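Vacuolar-sorting protein BRO1 (Saccharomyces cerevisiae, PDB 1ZB1) sorts cargo into multivesicular bodies as a class E VPS protein that recruits the deubiquitinase Doa4 to endosomes, this chain being its Bro1 domain. Local coordinates at residues Y75-E80 with K351-Y356; H81-L86 with F120-T125; H266-N271 with E311-E316. All coordinates share one frame; numbering follows the deposited sequence.

Overall arrangement
Contacts 1 and 2 lie together on one side of the elongated, mainly helical Bro1 domain, their centres about 10 Å apart, and share helix 65-86. Its segment 75-80 meets helix 349-371 in contact 1, while the following turns, 81-86, face helix 118-139 in contact 2. The two contacts touch directly: Glu80 OE1 and Lys122 NZ form a salt bridge at 3.0 Å, and Tyr75 OH probably hydrogen-bonds Glu121 OE2. Contact 3 sits on the other side of the chain's centre, its own centre about 53 Å from that of contact 1 and about 58 Å from that of contact 2. Helix 303-322 of contact 3 is followed in the chain by helix 349-371 of contact 1.

Contact 1: Y75-E80 with K351-Y356; sequences YYSFLE and KILEPY
Leu353 of helix 349-371 packs against Tyr76 and Ser77 of helix 65-86 in the Bro1 domain, where segments 75-80 and 351-356 cross almost perpendicularly (-89°), their axes 9.6 Å apart at closest approach. From CB, which points at the other helix, the Leu353 chain runs on with CG anti to the backbone N (chi1 176°) and then forks. Branch CD2 meets two atoms of the Tyr76 ring, 3.7 Å from Tyr76 CD2 and 3.8 Å from Tyr76 CE2, approaching the ring obliquely. Branch CD1 bridges two residues: it lies 3.9 Å from Tyr76 CD2 and 3.4 Å from Ser77 OG. The two side chains, Tyr76 and Leu353, meet at about a right angle, as the two segments do. The hydroxyl at this apolar junction is satisfied within its own helix, where Ser77 OG hydrogen-bonds Leu73 O one turn earlier. The Tyr76 ring is further packed edge-to-face with Trp349 and rests on Leu126, so helices 349-371 and 118-139 both touch it. Tyr356 joins through its root, while its ring leads away from segment 75-80: Tyr356 CB sits 3.4 Å from Ser77 OG.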
loop_
_atom_site.group_PDB
_atom_site.type_symbol
_atom_site.label_atom_id
_atom_site.label_comp_id
_atom_site.label_asym_id
_atom_site.label_seq_id
_atom_site.Cartn_x
_atom_site.Cartn_y
_atom_site.Cartn_z
ATOM N N TYR A 75 19.050 8.196 -0.507
ATOM C CA TYR A 75 19.392 8.338 -1.919
ATOM C C TYR A 75 18.361 9.236 -2.617
ATOM O O TYR A 75 18.725 10.040 -3.470
ATOM C CB TYR A 75 19.465 6.966 -2.609
ATOM C CG TYR A 75 19.946 7.041 -4.049
ATOM C CD1 TYR A 75 21.159 7.652 -4.365
ATOM C CD2 TYR A 75 19.167 6.539 -5.098
ATOM C CE1 TYR A 75 21.585 7.775 -5.690
ATOM C CE2 TYR A 75 19.590 6.651 -6.432
ATOM C CZ TYR A 75 20.795 7.274 -6.715
ATOM O OH TYR A 75 21.207 7.437 -8.018
ATOM N N TYR A 76 17.081 9.104 -2.265
ATOM C CA TYR A 76 16.055 9.954 -2.884
ATOM C C TYR A 76 16.360 11.411 -2.524
ATOM O O TYR A 76 16.263 12.307 -3.375
ATOM C CB TYR A 76 14.644 9.598 -2.388
ATOM C CG TYR A 76 13.527 10.245 -3.209
ATOM C CD1 TYR A 76 12.936 9.566 -4.275
ATOM C CD2 TYR A 76 13.095 11.546 -2.940
ATOM C CE1 TYR A 76 11.938 10.164 -5.059
ATOM C CE2 TYR A 76 12.100 12.161 -3.718
ATOM C CZ TYR A 76 11.526 11.464 -4.774
ATOM O OH TYR A 76 10.538 12.056 -5.540
ATOM N N SER A 77 16.742 11.649 -1.269
ATOM C CA SER A 77 17.067 13.008 -0.834
ATOM C C SER A 77 18.160 13.588 -1.720
ATOM O O SER A 77 18.079 14.743 -2.133
ATOM C CB SER A 77 17.526 13.036 0.631
ATOM O OG SER A 77 16.455 12.717 1.505
ATOM N N PHE A 78 19.180 12.786 -2.010
ATOM C CA PHE A 78 20.279 13.232 -2.864
ATOM C C PHE A 78 19.723 13.677 -4.210
ATOM O O PHE A 78 20.093 14.724 -4.741
ATOM C CB PHE A 78 21.276 12.096 -3.107
ATOM C CG PHE A 78 22.269 12.400 -4.198
ATOM C CD1 PHE A 78 23.394 13.177 -3.938
ATOM C CD2 PHE A 78 22.035 11.977 -5.505
ATOM C CE1 PHE A 78 24.276 13.531 -4.964
ATOM C CE2 PHE A 78 22.912 12.328 -6.534
ATOM C CZ PHE A 78 24.032 13.107 -6.262
ATOM N N LEU A 79 18.841 12.847 -4.760
ATOM C CA LEU A 79 18.207 13.104 -6.054
ATOM C C LEU A 79 17.327 14.345 -6.051
ATOM O O LEU A 79 17.320 15.110 -7.019
ATOM C CB LEU A 79 17.339 11.909 -6.453
ATOM C CG LEU A 79 17.809 10.787 -7.382
ATOM C CD1 LEU A 79 19.313 10.786 -7.604
ATOM C CD2 LEU A 79 17.315 9.485 -6.801
ATOM N N GLU A 80 16.563 14.527 -4.976
ATOM C CA GLU A 80 15.665 15.670 -4.880
ATOM C C GLU A 80 16.450 16.983 -4.860
ATOM O O GLU A 80 16.088 17.942 -5.551
ATOM C CB GLU A 80 14.774 15.545 -3.634
ATOM C CG GLU A 80 13.653 16.571 -3.576
ATOM C CD GLU A 80 12.663 16.429 -4.724
ATOM O OE1 GLU A 80 13.095 16.391 -5.899
ATOM O OE2 GLU A 80 11.448 16.369 -4.453
ATOM N N LYS A 351 6.366 15.093 3.994
ATOM C CA LYS A 351 6.649 14.966 5.421
ATOM C C LYS A 351 7.434 13.697 5.752
ATOM O O LYS A 351 8.199 13.667 6.713
ATOM C CB LYS A 351 5.345 14.999 6.225
ATOM C CG LYS A 351 4.633 16.344 6.166
ATOM C CD LYS A 351 3.385 16.361 7.039
ATOM C CE LYS A 351 2.677 17.713 6.973
ATOM N NZ LYS A 351 1.505 17.779 7.893
ATOM N N ILE A 352 7.237 12.644 4.965
ATOM C CA ILE A 352 7.958 11.395 5.188
ATOM C C ILE A 352 9.429 11.592 4.805
ATOM O O ILE A 352 10.335 11.116 5.489
ATOM C CB ILE A 352 7.364 10.247 4.330
ATOM C CG1 ILE A 352 6.019 9.795 4.914
ATOM C CG2 ILE A 352 8.345 9.081 4.258
ATOM C CD1 ILE A 352 5.268 8.794 4.039
ATOM N N LEU A 353 9.655 12.318 3.716
ATOM C CA LEU A 353 11.007 12.562 3.216
ATOM C C LEU A 353 11.799 13.604 4.002
ATOM O O LEU A 353 13.007 13.469 4.210
ATOM C CB LEU A 353 10.925 12.990 1.748
ATOM C CG LEU A 353 12.209 13.403 1.021
ATOM C CD1 LEU A 353 13.151 12.212 0.920
ATOM C CD2 LEU A 353 11.858 13.919 -0.368
ATOM N N GLU A 354 11.097 14.641 4.439
ATOM C CA GLU A 354 11.691 15.761 5.158
ATOM C C GLU A 354 12.816 15.482 6.167
ATOM O O GLU A 354 13.859 16.119 6.110
ATOM C CB GLU A 354 10.569 16.563 5.821
ATOM C CG GLU A 354 10.976 17.906 6.374
ATOM C CD GLU A 354 9.777 18.807 6.576
ATOM O OE1 GLU A 354 9.196 19.251 5.558
ATOM O OE2 GLU A 354 9.403 19.062 7.742
ATOM N N PRO A 355 12.626 14.532 7.095
ATOM C CA PRO A 355 13.681 14.248 8.077
ATOM C C PRO A 355 15.053 13.861 7.498
ATOM O O PRO A 355 16.071 13.966 8.186
ATOM C CB PRO A 355 13.078 13.120 8.914
ATOM C CG PRO A 355 11.601 13.386 8.830
ATOM C CD PRO A 355 11.419 13.734 7.376
ATOM N N TYR A 356 15.082 13.424 6.241
ATOM C CA TYR A 356 16.336 13.009 5.600
ATOM C C TYR A 356 17.039 14.075 4.759
ATOM O O TYR A 356 18.223 13.937 4.446
ATOM C CB TYR A 356 16.091 11.787 4.706
ATOM C CG TYR A 356 15.540 10.592 5.442
ATOM C CD1 TYR A 356 14.171 10.459 5.677
ATOM C CD2 TYR A 356 16.394 9.608 5.938
ATOM C CE1 TYR A 356 13.665 9.362 6.396
ATOM C CE2 TYR A 356 15.904 8.517 6.653
ATOM C CZ TYR A 356 14.541 8.402 6.879
ATOM O OH TYR A 356 14.063 7.335 7.607
#

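Contact 2: H81-L86 with F120-T125; sequences HLYFRL and FEKSCT
One face of the Tyr83 ring receives the ammonium group of Lys122, a cation-pi contact between helices 65-86 and 118-139 of the Bro1 domain. Lys122 NZ lies 4.0 Å from the centroid of the Tyr83 ring, 22° off the ring normal. It is therefore over the face but displaced toward the rim. The lysine chain crosses the tyrosine side chain at about a right angle, and a bend at chi3 (55°) turns its end after the extended start. Carrying its CG anti to the backbone N, Tyr83 presents the ring from a CB directed at helix 118-139. The same ammonium forms a salt bridge with Glu80, one turn earlier on the tyrosine's helix, so a carboxylate and a ring both hold it there; the carboxylate would probably keep the lysine charged. Tyr76 and Leu79 pack against Lys122 as well. Beside the lysine, Glu121 O accepts both Thr125 N and Thr125 OG1, from opposite faces of its plane. Of the ring atoms Tyr83 CD1 comes nearest to Lys122 NZ, at 3.8 Å, and the nitrogen Lys122 NZ stands 3.7 Å above the plane of the Tyr83 ring.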
loop_
_atom_site.group_PDB
_atom_site.type_symbol
_atom_site.label_atom_id
_atom_site.label_comp_id
_atom_site.label_asym_id
_atom_site.label_seq_id
_atom_site.Cartn_x
_atom_site.Cartn_y
_atom_site.Cartn_z
ATOM N N HIS A 81 17.521 17.031 -4.073
ATOM C CA HIS A 81 18.348 18.232 -4.012
ATOM C C HIS A 81 19.045 18.467 -5.352
ATOM O O HIS A 81 19.232 19.611 -5.765
ATOM C CB HIS A 81 19.402 18.121 -2.904
ATOM C CG HIS A 81 18.873 18.389 -1.530
ATOM N ND1 HIS A 81 18.734 17.400 -0.578
ATOM C CD2 HIS A 81 18.462 19.538 -0.941
ATOM C CE1 HIS A 81 18.260 17.929 0.537
ATOM N NE2 HIS A 81 18.085 19.223 0.343
ATOM N N LEU A 82 19.437 17.383 -6.022
ATOM C CA LEU A 82 20.099 17.488 -7.319
ATOM C C LEU A 82 19.110 18.094 -8.312
ATOM O O LEU A 82 19.465 18.953 -9.124
ATOM C CB LEU A 82 20.538 16.103 -7.815
ATOM C CG LEU A 82 21.254 16.042 -9.171
ATOM C CD1 LEU A 82 22.520 16.890 -9.139
ATOM C CD2 LEU A 82 21.600 14.597 -9.496
ATOM N N TYR A 83 17.864 17.635 -8.232
ATOM C CA TYR A 83 16.806 18.119 -9.109
ATOM C C TYR A 83 16.467 19.582 -8.817
ATOM O O TYR A 83 16.174 20.341 -9.736
ATOM C CB TYR A 83 15.561 17.241 -8.959
ATOM C CG TYR A 83 14.375 17.687 -9.794
ATOM C CD1 TYR A 83 13.324 18.400 -9.220
ATOM C CD2 TYR A 83 14.300 17.383 -11.154
ATOM C CE1 TYR A 83 12.223 18.796 -9.978
ATOM C CE2 TYR A 83 13.204 17.778 -11.922
ATOM C CZ TYR A 83 12.170 18.481 -11.325
ATOM O OH TYR A 83 11.073 18.855 -12.068
ATOM N N PHE A 84 16.502 19.978 -7.547
ATOM C CA PHE A 84 16.224 21.368 -7.183
ATOM C C PHE A 84 17.260 22.273 -7.846
ATOM O O PHE A 84 16.956 23.392 -8.259
ATOM C CB PHE A 84 16.330 21.597 -5.665
ATOM C CG PHE A 84 15.223 20.976 -4.852
ATOM C CD1 PHE A 84 13.970 20.727 -5.402
ATOM C CD2 PHE A 84 15.425 20.703 -3.497
ATOM C CE1 PHE A 84 12.934 20.217 -4.619
ATOM C CE2 PHE A 84 14.393 20.193 -2.705
ATOM C CZ PHE A 84 13.144 19.950 -3.270
ATOM N N ARG A 85 18.490 21.777 -7.934
ATOM C CA ARG A 85 19.593 22.538 -8.507
ATOM C C ARG A 85 19.751 22.467 -10.027
ATOM O O ARG A 85 20.075 23.476 -10.660
ATOM C CB ARG A 85 20.897 22.112 -7.827
ATOM C CG ARG A 85 20.910 22.403 -6.328
ATOM C CD ARG A 85 22.080 21.741 -5.629
ATOM N NE ARG A 85 22.179 22.121 -4.220
ATOM C CZ ARG A 85 21.231 21.909 -3.309
ATOM N NH1 ARG A 85 20.093 21.316 -3.650
ATOM N NH2 ARG A 85 21.427 22.280 -2.047
ATOM N N LEU A 86 19.522 21.295 -10.614
ATOM C CA LEU A 86 19.668 21.125 -12.060
ATOM C C LEU A 86 18.365 21.147 -12.854
ATOM O O LEU A 86 18.342 21.600 -13.998
ATOM C CB LEU A 86 20.411 19.820 -12.369
ATOM C CG LEU A 86 21.839 19.694 -11.834
ATOM C CD1 LEU A 86 22.467 18.414 -12.363
ATOM C CD2 LEU A 86 22.663 20.904 -12.260
ATOM N N PHE A 120 13.004 9.871 -13.785
ATOM C CA PHE A 120 12.961 8.418 -13.952
ATOM C C PHE A 120 13.635 7.751 -12.741
ATOM O O PHE A 120 13.053 6.870 -12.106
ATOM C CB PHE A 120 13.678 8.012 -15.251
ATOM C CG PHE A 120 13.628 6.529 -15.553
ATOM C CD1 PHE A 120 12.413 5.849 -15.599
ATOM C CD2 PHE A 120 14.798 5.822 -15.828
ATOM C CE1 PHE A 120 12.355 4.486 -15.917
ATOM C CE2 PHE A 120 14.753 4.451 -16.149
ATOM C CZ PHE A 120 13.528 3.788 -16.192
ATOM N N GLU A 121 14.851 8.187 -12.416
ATOM C CA GLU A 121 15.593 7.623 -11.278
ATOM C C GLU A 121 14.812 7.843 -9.968
ATOM O O GLU A 121 14.731 6.943 -9.130
ATOM C CB GLU A 121 17.000 8.247 -11.193
ATOM C CG GLU A 121 17.884 7.720 -10.039
ATOM C CD GLU A 121 18.578 6.392 -10.339
ATOM O OE1 GLU A 121 18.046 5.586 -11.124
ATOM O OE2 GLU A 121 19.666 6.149 -9.770
ATOM N N LYS A 122 14.211 9.023 -9.817
ATOM C CA LYS A 122 13.417 9.351 -8.631
ATOM C C LYS A 122 12.168 8.482 -8.500
ATOM O O LYS A 122 11.936 7.865 -7.460
ATOM C CB LYS A 122 12.968 10.821 -8.667
ATOM C CG LYS A 122 14.015 11.825 -8.229
ATOM C CD LYS A 122 13.609 13.256 -8.595
ATOM C CE LYS A 122 12.235 13.627 -8.043
ATOM N NZ LYS A 122 11.886 15.053 -8.315
ATOM N N SER A 123 11.353 8.449 -9.551
ATOM C CA SER A 123 10.117 7.678 -9.522
ATOM C C SER A 123 10.353 6.200 -9.216
ATOM O O SER A 123 9.616 5.602 -8.422
ATOM C CB SER A 123 9.356 7.831 -10.855
ATOM O OG SER A 123 10.115 7.356 -11.952
ATOM N N CYS A 124 11.374 5.611 -9.832
ATOM C CA CYS A 124 11.660 4.197 -9.599
ATOM C C CYS A 124 12.106 3.950 -8.152
ATOM O O CYS A 124 11.696 2.974 -7.519
ATOM C CB CYS A 124 12.718 3.700 -10.583
ATOM S SG CYS A 124 12.095 3.513 -12.287
ATOM N N THR A 125 12.944 4.838 -7.635
ATOM C CA THR A 125 13.409 4.722 -6.261
ATOM C C THR A 125 12.222 4.846 -5.282
ATOM O O THR A 125 12.111 4.076 -4.325
ATOM C CB THR A 125 14.454 5.821 -5.946
ATOM O OG1 THR A 125 15.652 5.570 -6.691
ATOM C CG2 THR A 125 14.776 5.839 -4.455
#

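Contact 3: H266-N271 with E311-E316; sequences HLEEEN and EKKQKE
Glu268 and Lys313 meet through their charged ends, joining the C-terminal end of helix 242-269 to helix 303-322 at the surface of the Bro1 domain. The electrostatic part is a salt bridge in which the ammonium approaches both carboxylate oxygens: Lys313 NZ is modelled 2.6 Å from Glu268 OE1 and equally far from Glu268 OE2. The position of NZ is less certain than the rest, because it is modelled too close to the carboxylate, so the forked arrangement is doubtful in detail. Glu316, one turn further along the lysine's own helix, extends this into a network: with the same caution about NZ, Glu316 OE2 is 3.9 Å from Lys313 NZ in the model, a long salt bridge. The two carboxylates stay apart, Glu268 OE2 being 5.1 Å from Glu316 OE2, and the ammonium probably offsets the repulsion between them.

The backbones stand well apart: even the nearest CA atoms, those of Glu268 and Lys313, are 10.3 Å apart. The side chains reach across from opposite directions. Glu268 is extended beyond CG, whereas Lys313 bends at chi2 (65°) and, as modelled, at chi4, bringing its ammonium to the carboxylate.

Backbone bonds close the glutamate's helix just after the contact. Asn271, with positive phi, is the C-prime residue of a Schellman motif in which Arg272 N bonds to Leu267 O and Asn271 N to Glu268 O, the latter weakly.

Helix 275-290 lies between these two helices in the chain and touches both: Leu267 packs on Ala276 and Phe279, and Gln314 on Leu280, while His266 rests on Tyr208 of helix 208-230.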
loop_
_atom_site.group_PDB
_atom_site.type_symbol
_atom_site.label_atom_id
_atom_site.label_comp_id
_atom_site.label_asym_id
_atom_site.label_seq_id
_atom_site.Cartn_x
_atom_site.Cartn_y
_atom_site.Cartn_z
ATOM N N HIS A 266 -25.848 -4.616 17.903
ATOM C CA HIS A 266 -26.151 -3.326 18.507
ATOM C C HIS A 266 -27.665 -3.152 18.590
ATOM O O HIS A 266 -28.195 -2.717 19.614
ATOM C CB HIS A 266 -25.530 -2.198 17.677
ATOM C CG HIS A 266 -26.145 -0.857 17.925
ATOM N ND1 HIS A 266 -26.994 -0.252 17.022
ATOM C CD2 HIS A 266 -26.071 -0.023 18.989
ATOM C CE1 HIS A 266 -27.418 0.896 17.522
ATOM N NE2 HIS A 266 -26.874 1.057 18.715
ATOM N N LEU A 267 -28.357 -3.494 17.508
ATOM C CA LEU A 267 -29.809 -3.383 17.462
ATOM C C LEU A 267 -30.451 -4.229 18.559
ATOM O O LEU A 267 -31.452 -3.831 19.154
ATOM C CB LEU A 267 -30.330 -3.818 16.090
ATOM C CG LEU A 267 -29.895 -2.938 14.917
ATOM C CD1 LEU A 267 -30.451 -3.501 13.620
ATOM C CD2 LEU A 267 -30.387 -1.520 15.135
ATOM N N GLU A 268 -29.871 -5.395 18.824
ATOM C CA GLU A 268 -30.380 -6.282 19.865
ATOM C C GLU A 268 -30.130 -5.637 21.219
ATOM O O GLU A 268 -30.895 -5.825 22.165
ATOM C CB GLU A 268 -29.671 -7.636 19.817
ATOM C CG GLU A 268 -29.873 -8.461 21.081
ATOM C CD GLU A 268 -29.116 -9.769 21.061
ATOM O OE1 GLU A 268 -27.934 -9.770 20.657
ATOM O OE2 GLU A 268 -29.698 -10.797 21.463
ATOM N N GLU A 269 -29.042 -4.884 21.298
ATOM C CA GLU A 269 -28.651 -4.191 22.518
ATOM C C GLU A 269 -29.646 -3.058 22.772
ATOM O O GLU A 269 -29.871 -2.658 23.912
ATOM C CB GLU A 269 -27.233 -3.635 22.351
ATOM C CG GLU A 269 -26.453 -3.436 23.640
ATOM C CD GLU A 269 -25.001 -3.052 23.381
ATOM O OE1 GLU A 269 -24.764 -1.987 22.767
ATOM O OE2 GLU A 269 -24.100 -3.818 23.787
ATOM N N GLU A 270 -30.245 -2.551 21.697
ATOM C CA GLU A 270 -31.225 -1.472 21.784
ATOM C C GLU A 270 -32.636 -2.052 21.805
ATOM O O GLU A 270 -33.612 -1.339 21.576
ATOM C CB GLU A 270 -31.094 -0.533 20.583
ATOM C CG GLU A 270 -29.738 0.132 20.433
ATOM C CD GLU A 270 -29.485 1.204 21.473
ATOM O OE1 GLU A 270 -29.382 0.872 22.673
ATOM O OE2 GLU A 270 -29.389 2.387 21.085
ATOM N N ASN A 271 -32.736 -3.350 22.072
ATOM C CA ASN A 271 -34.026 -4.028 22.114
ATOM C C ASN A 271 -34.829 -3.825 20.835
ATOM O O ASN A 271 -36.057 -3.718 20.873
ATOM C CB ASN A 271 -34.847 -3.545 23.313
ATOM C CG ASN A 271 -34.247 -3.968 24.638
ATOM O OD1 ASN A 271 -34.065 -5.158 24.900
ATOM N ND2 ASN A 271 -33.938 -2.992 25.485
ATOM N N GLU A 311 -25.878 -17.989 12.373
ATOM C CA GLU A 311 -27.084 -18.799 12.466
ATOM C C GLU A 311 -27.511 -18.957 13.916
ATOM O O GLU A 311 -28.689 -18.831 14.245
ATOM C CB GLU A 311 -26.854 -20.172 11.827
ATOM C CG GLU A 311 -26.757 -20.119 10.308
ATOM C CD GLU A 311 -26.563 -21.487 9.672
ATOM O OE1 GLU A 311 -26.595 -21.562 8.425
ATOM O OE2 GLU A 311 -26.377 -22.477 10.414
ATOM N N LYS A 312 -26.539 -19.224 14.779
ATOM C CA LYS A 312 -26.795 -19.397 16.198
ATOM C C LYS A 312 -27.517 -18.167 16.752
ATOM O O LYS A 312 -28.556 -18.283 17.405
ATOM C CB LYS A 312 -25.467 -19.612 16.923
ATOM C CG LYS A 312 -25.575 -20.373 18.233
ATOM C CD LYS A 312 -24.247 -21.040 18.568
ATOM C CE LYS A 312 -23.816 -21.986 17.447
ATOM N NZ LYS A 312 -22.531 -22.690 17.728
ATOM N N LYS A 313 -26.971 -16.988 16.473
ATOM C CA LYS A 313 -27.564 -15.741 16.941
ATOM C C LYS A 313 -28.906 -15.510 16.256
ATOM O O LYS A 313 -29.869 -15.066 16.878
ATOM C CB LYS A 313 -26.632 -14.566 16.639
ATOM C CG LYS A 313 -26.874 -13.355 17.516
ATOM C CD LYS A 313 -26.539 -13.684 18.965
ATOM C CE LYS A 313 -26.857 -12.526 19.882
ATOM N NZ LYS A 313 -28.293 -12.179 19.780
ATOM N N GLN A 314 -28.956 -15.817 14.966
ATOM C CA GLN A 314 -30.166 -15.656 14.172
ATOM C C GLN A 314 -31.319 -16.447 14.800
ATOM O O GLN A 314 -32.465 -15.995 14.798
ATOM C CB GLN A 314 -29.902 -16.143 12.744
ATOM C CG GLN A 314 -30.387 -15.208 11.640
ATOM C CD GLN A 314 -29.653 -15.435 10.319
ATOM O OE1 GLN A 314 -29.987 -14.834 9.294
ATOM N NE2 GLN A 314 -28.643 -16.301 10.344
ATOM N N LYS A 315 -31.005 -17.624 15.336
ATOM C CA LYS A 315 -32.006 -18.479 15.972
ATOM C C LYS A 315 -32.622 -17.788 17.183
ATOM O O LYS A 315 -33.825 -17.538 17.226
ATOM C CB LYS A 315 -31.376 -19.794 16.436
ATOM C CG LYS A 315 -30.765 -20.648 15.341
ATOM C CD LYS A 315 -30.184 -21.928 15.932
ATOM C CE LYS A 315 -29.465 -22.766 14.885
ATOM N NZ LYS A 315 -28.946 -24.040 15.458
ATOM N N GLU A 316 -31.776 -17.495 18.167
ATOM C CA GLU A 316 -32.189 -16.844 19.406
ATOM C C GLU A 316 -33.131 -15.670 19.174
ATOM O O GLU A 316 -34.202 -15.594 19.778
ATOM C CB GLU A 316 -30.951 -16.376 20.174
ATOM C CG GLU A 316 -29.965 -17.501 20.464
ATOM C CD GLU A 316 -28.664 -17.013 21.082
ATOM O OE1 GLU A 316 -27.766 -17.856 21.301
ATOM O OE2 GLU A 316 -28.536 -15.795 21.347
#